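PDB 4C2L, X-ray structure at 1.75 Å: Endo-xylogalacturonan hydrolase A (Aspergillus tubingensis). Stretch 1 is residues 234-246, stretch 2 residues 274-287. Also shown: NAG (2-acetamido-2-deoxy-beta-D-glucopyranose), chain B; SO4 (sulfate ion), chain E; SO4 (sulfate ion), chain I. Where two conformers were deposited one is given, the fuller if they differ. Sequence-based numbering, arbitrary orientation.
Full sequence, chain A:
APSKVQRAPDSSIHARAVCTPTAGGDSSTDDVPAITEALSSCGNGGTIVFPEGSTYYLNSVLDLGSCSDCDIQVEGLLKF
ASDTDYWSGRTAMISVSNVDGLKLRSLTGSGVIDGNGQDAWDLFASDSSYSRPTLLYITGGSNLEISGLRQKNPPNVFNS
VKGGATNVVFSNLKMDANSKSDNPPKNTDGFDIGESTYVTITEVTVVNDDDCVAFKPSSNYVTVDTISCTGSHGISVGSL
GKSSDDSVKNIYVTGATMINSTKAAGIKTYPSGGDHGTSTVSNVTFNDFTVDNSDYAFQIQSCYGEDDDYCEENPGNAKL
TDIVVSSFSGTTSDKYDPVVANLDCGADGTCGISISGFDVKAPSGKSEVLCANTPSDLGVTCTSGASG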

# COMPACT_ATOMS: atom_id res chain seq x y z
N GLY A 234 3.73 7.97 0.18
CA GLY A 234 4.92 7.43 0.85
C GLY A 234 4.83 6.01 1.38
O GLY A 234 3.81 5.33 1.22
N ILE A 235 5.93 5.55 1.98
CA ILE A 235 5.98 4.28 2.70
C ILE A 235 5.56 4.69 4.10
O ILE A 235 6.30 5.39 4.80
CB ILE A 235 7.42 3.71 2.72
CG1 ILE A 235 7.95 3.47 1.30
CG2 ILE A 235 7.51 2.42 3.54
CD1 ILE A 235 7.22 2.43 0.49
N SER A 236 4.35 4.27 4.49
CA SER A 236 3.64 4.91 5.58
C SER A 236 3.19 3.91 6.64
O SER A 236 2.54 2.93 6.31
CB SER A 236 2.41 5.61 4.96
OG SER A 236 1.75 6.46 5.88
N VAL A 237 3.56 4.14 7.89
CA VAL A 237 2.99 3.34 8.98
C VAL A 237 1.68 4.02 9.38
O VAL A 237 1.65 5.19 9.78
CB VAL A 237 3.91 3.23 10.21
CG1 VAL A 237 3.19 2.57 11.39
CG2 VAL A 237 5.18 2.45 9.87
N GLY A 238 0.59 3.27 9.30
CA GLY A 238 -0.71 3.76 9.75
C GLY A 238 -1.72 4.05 8.64
O GLY A 238 -1.56 3.58 7.50
N SER A 239 -2.78 4.80 8.97
CA SER A 239 -2.97 5.34 10.33
C SER A 239 -3.22 4.23 11.34
O SER A 239 -3.76 3.18 11.01
CB SER A 239 -4.14 6.32 10.38
OG SER A 239 -5.34 5.67 10.00
N LEU A 240 -2.84 4.50 12.58
CA LEU A 240 -3.11 3.58 13.68
C LEU A 240 -3.89 4.33 14.75
O LEU A 240 -3.71 5.53 14.92
CB LEU A 240 -1.79 3.09 14.29
CG LEU A 240 -0.77 2.47 13.33
CD1 LEU A 240 0.46 2.10 14.14
CD2 LEU A 240 -1.35 1.26 12.61
N GLY A 241 -4.76 3.60 15.45
CA GLY A 241 -5.40 4.11 16.66
C GLY A 241 -6.79 4.70 16.48
O GLY A 241 -7.33 5.29 17.41
N LYS A 242 -7.39 4.54 15.29
CA LYS A 242 -8.68 5.17 15.00
C LYS A 242 -9.75 4.78 16.01
O LYS A 242 -10.46 5.65 16.53
CB LYS A 242 -9.17 4.85 13.58
CG LYS A 242 -10.50 5.50 13.22
CD LYS A 242 -10.91 5.12 11.80
CE LYS A 242 -12.31 5.61 11.44
NZ LYS A 242 -12.50 7.04 11.76
N SER A 243 -9.85 3.49 16.30
CA SER A 243 -10.92 3.00 17.18
C SER A 243 -10.51 1.79 18.02
O SER A 243 -11.35 1.17 18.67
CB SER A 243 -12.17 2.69 16.36
OG SER A 243 -11.91 1.64 15.46
N SER A 244 -9.21 1.47 18.01
CA SER A 244 -8.69 0.35 18.79
C SER A 244 -7.21 0.54 19.07
O SER A 244 -6.57 1.45 18.52
CB SER A 244 -8.93 -0.98 18.06
OG SER A 244 -8.42 -0.90 16.73
N ASP A 245 -6.67 -0.30 19.94
CA ASP A 245 -5.24 -0.34 20.21
C ASP A 245 -4.61 -1.11 19.06
O ASP A 245 -4.93 -2.27 18.84
CB ASP A 245 -4.99 -1.04 21.55
CG ASP A 245 -5.21 -0.11 22.75
OD1 ASP A 245 -5.65 1.05 22.59
OD2 ASP A 245 -4.92 -0.56 23.89
N ASP A 246 -3.72 -0.45 18.33
CA ASP A 246 -3.18 -1.00 17.09
C ASP A 246 -1.67 -1.06 17.17
O ASP A 246 -1.04 -0.16 17.73
CB ASP A 246 -3.52 -0.07 15.93
CG ASP A 246 -5.00 -0.03 15.60
OD1 ASP A 246 -5.70 -1.05 15.81
OD2 ASP A 246 -5.46 1.01 15.08
N GLY A 274 -12.07 10.50 22.57
CA GLY A 274 -13.10 9.82 21.79
C GLY A 274 -12.96 8.32 21.85
O GLY A 274 -12.77 7.74 22.92
N ASP A 275 -13.04 7.68 20.69
CA ASP A 275 -12.95 6.23 20.59
C ASP A 275 -11.55 5.78 20.17
O ASP A 275 -11.34 4.60 19.90
CB ASP A 275 -13.98 5.71 19.59
CG ASP A 275 -15.40 5.76 20.14
OD1 ASP A 275 -15.57 6.09 21.34
OD2 ASP A 275 -16.34 5.47 19.37
N HIS A 276 -10.61 6.72 20.12
CA HIS A 276 -9.26 6.40 19.66
C HIS A 276 -8.58 5.48 20.61
O HIS A 276 -8.82 5.54 21.82
CB HIS A 276 -8.42 7.66 19.49
CG HIS A 276 -9.04 8.69 18.57
ND1 HIS A 276 -9.63 8.36 17.41
CD2 HIS A 276 -9.12 10.07 18.68
CE1 HIS A 276 -10.09 9.48 16.81
NE2 HIS A 276 -9.77 10.53 17.59
N GLY A 277 -7.72 4.62 20.08
CA GLY A 277 -6.90 3.75 20.90
C GLY A 277 -5.45 4.19 20.91
O GLY A 277 -5.11 5.26 20.41
N THR A 278 -4.59 3.37 21.51
CA THR A 278 -3.17 3.69 21.56
C THR A 278 -2.49 2.92 20.46
O THR A 278 -2.90 1.81 20.11
CB THR A 278 -2.53 3.38 22.94
OG1 THR A 278 -3.09 4.25 23.94
CG2 THR A 278 -1.01 3.61 22.91
N SER A 279 -1.46 3.53 19.89
CA SER A 279 -0.73 2.95 18.79
C SER A 279 0.65 2.55 19.29
O SER A 279 1.29 3.31 20.01
CB SER A 279 -0.55 4.01 17.70
OG SER A 279 -1.80 4.42 17.18
N THR A 280 1.10 1.37 18.89
CA THR A 280 2.43 0.89 19.23
C THR A 280 3.17 0.57 17.95
O THR A 280 2.69 -0.21 17.12
CB THR A 280 2.32 -0.37 20.12
OG1 THR A 280 1.57 -0.02 21.30
CG2 THR A 280 3.68 -0.87 20.54
N VAL A 281 4.33 1.18 17.76
CA VAL A 281 5.12 0.89 16.57
C VAL A 281 6.50 0.54 17.05
O VAL A 281 7.16 1.38 17.70
CB VAL A 281 5.18 2.09 15.60
CG1 VAL A 281 5.95 1.71 14.33
CG2 VAL A 281 3.78 2.56 15.26
N SER A 282 6.95 -0.67 16.76
CA SER A 282 8.26 -1.10 17.26
C SER A 282 9.11 -1.78 16.21
O SER A 282 8.64 -2.61 15.44
CB SER A 282 8.11 -1.98 18.52
OG SER A 282 7.54 -3.23 18.21
N ASN A 283 10.39 -1.40 16.18
CA ASN A 283 11.35 -2.01 15.27
C ASN A 283 10.94 -1.81 13.81
O ASN A 283 10.59 -2.77 13.12
CB ASN A 283 11.58 -3.48 15.60
CG ASN A 283 12.52 -4.18 14.64
OD1 ASN A 283 13.40 -3.55 14.03
ND2 ASN A 283 12.35 -5.48 14.49
N VAL A 284 10.98 -0.56 13.37
CA VAL A 284 10.70 -0.22 11.99
C VAL A 284 11.91 0.51 11.44
O VAL A 284 12.32 1.52 11.99
CB VAL A 284 9.43 0.64 11.86
CG1 VAL A 284 9.23 1.06 10.41
CG2 VAL A 284 8.21 -0.13 12.38
N THR A 285 12.46 -0.01 10.35
CA THR A 285 13.61 0.64 9.72
C THR A 285 13.26 1.08 8.30
O THR A 285 12.73 0.30 7.52
CB THR A 285 14.79 -0.34 9.64
OG1 THR A 285 15.23 -0.64 10.97
CG2 THR A 285 15.97 0.29 8.85
N PHE A 286 13.60 2.33 7.99
CA PHE A 286 13.48 2.90 6.66
C PHE A 286 14.93 3.17 6.25
O PHE A 286 15.57 4.06 6.81
CB PHE A 286 12.73 4.22 6.68
CG PHE A 286 11.35 4.17 7.29
CD1 PHE A 286 11.17 4.37 8.67
CD2 PHE A 286 10.22 3.97 6.50
CE1 PHE A 286 9.89 4.35 9.23
CE2 PHE A 286 8.94 3.95 7.05
CZ PHE A 286 8.78 4.15 8.42
N ASN A 287 15.43 2.40 5.29
CA ASN A 287 16.84 2.47 4.88
C ASN A 287 17.02 2.75 3.39
O ASN A 287 16.25 2.25 2.57
CB ASN A 287 17.53 1.15 5.23
CG ASN A 287 19.01 1.17 4.89
OD1 ASN A 287 19.79 1.96 5.44
ND2 ASN A 287 19.41 0.29 3.97
C1 NAG B . 13.16 -6.25 13.59
C2 NAG B . 13.46 -7.61 14.22
C3 NAG B . 14.17 -8.53 13.23
C4 NAG B . 13.43 -8.58 11.89
C5 NAG B . 13.13 -7.15 11.39
C6 NAG B . 12.35 -7.06 10.07
C7 NAG B . 13.92 -7.59 16.62
C8 NAG B . 14.97 -7.34 17.67
N2 NAG B . 14.33 -7.42 15.36
O3 NAG B . 14.26 -9.83 13.79
O4 NAG B . 14.25 -9.29 10.96
O5 NAG B . 12.44 -6.42 12.38
O6 NAG B . 11.21 -7.89 10.07
O7 NAG B . 12.78 -7.93 16.94
S SO4 E . -5.56 5.99 6.47
O1 SO4 E . -5.33 6.95 5.36
O2 SO4 E . -6.31 6.69 7.53
O3 SO4 E . -4.23 5.55 6.91
O4 SO4 E . -6.39 4.87 5.99
S SO4 I . 23.50 -0.10 2.78
O1 SO4 I . 23.60 0.80 1.61
O2 SO4 I . 24.25 0.49 3.91
O3 SO4 I . 24.08 -1.42 2.44
O4 SO4 I . 22.08 -0.27 3.15

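Contact between residues 234-246 and 274-287 of endo-xylogalacturonan hydrolase A. The contact has an apolar half, where strand 235-240 runs nearly antiparallel (167°) to strand 279-282 and their axes approach to 8.4 Å, too far apart for backbone pairing, and a polar half, where the loop after Leu240 is hydrogen-bonded to residues 276-280. In the apolar half, side chains fill the gap. Val237, chi1 t, points toward the other stretch and its two methyls diverge: CG1 lies 3.9 Å from Val281 CG2, while CG2 lies 4.3 Å from Val284 CG1 and 4.2 Å from Phe286 CZ. One valine thus touches residues from both strands that flank the corner at Asn283. Val281 and Val284 are also t. Phe286, chi1 m and chi2 89°, extends its ring toward the first stretch, and CE2 comes within 4.1 Å of Ile235 CG2. Ile235 is m,m; its CA-to-CB bond points toward the second stretch, but CD1 leads away, leaving CG2 to make the side-chain contact. Leu240, m,t, places CD1 3.5 Å from Val281 CG2, the tightest apolar approach here.

Ser279, chi1 m, sets its OG between the two halves, 3.2 Å from both Leu240 CB and Leu240 O. Gly241 has no room for a side chain on two counts: a CB there would lie 2.8 Å from Ser279 OG, and its phi/psi of 96/9° by itself calls for glycine. Gly277 is confined by neighbours rather than by its backbone angles: a CB would fall 2.1 Å from Ser244 O and 2.7 Å from Asp245 N. Between these glycines, Gly277 N donates to Gly241 O at 2.8 Å.

His276, chi1 m and chi2 -43°, turns its ring edge to Lys242, so that ND1 donates to Lys242 O at 3.0 Å; NE2 is hydrogen-bonded elsewhere in the structure. The CA-to-CB bond of Lys242 points away, and its side chain, t through chi3 and p at chi4, makes no contact within 4.5 Å; its contribution is made through the backbone. Asp245 starts sideways, but chi1 of -80° with chi2 of 4° brings OD1 back to accept from Thr278 N at 2.8 Å, almost linearly (175°). Asp246 then pairs with Ser279 in a parallel bridge: Asp246 N donates to Thr278 O at 3.0 Å, and Thr280 N to Asp246 O at 2.9 Å. The Asp246 side chain, on the same sheet face as Ser279, is m and folds back on its own loop: OD2 accepts from Gly241 N at 2.7 Å and OD1 from Ser244 OG (chi1 p) at 2.9 Å, bracing the turn that presents Gly241 O and Lys242 O.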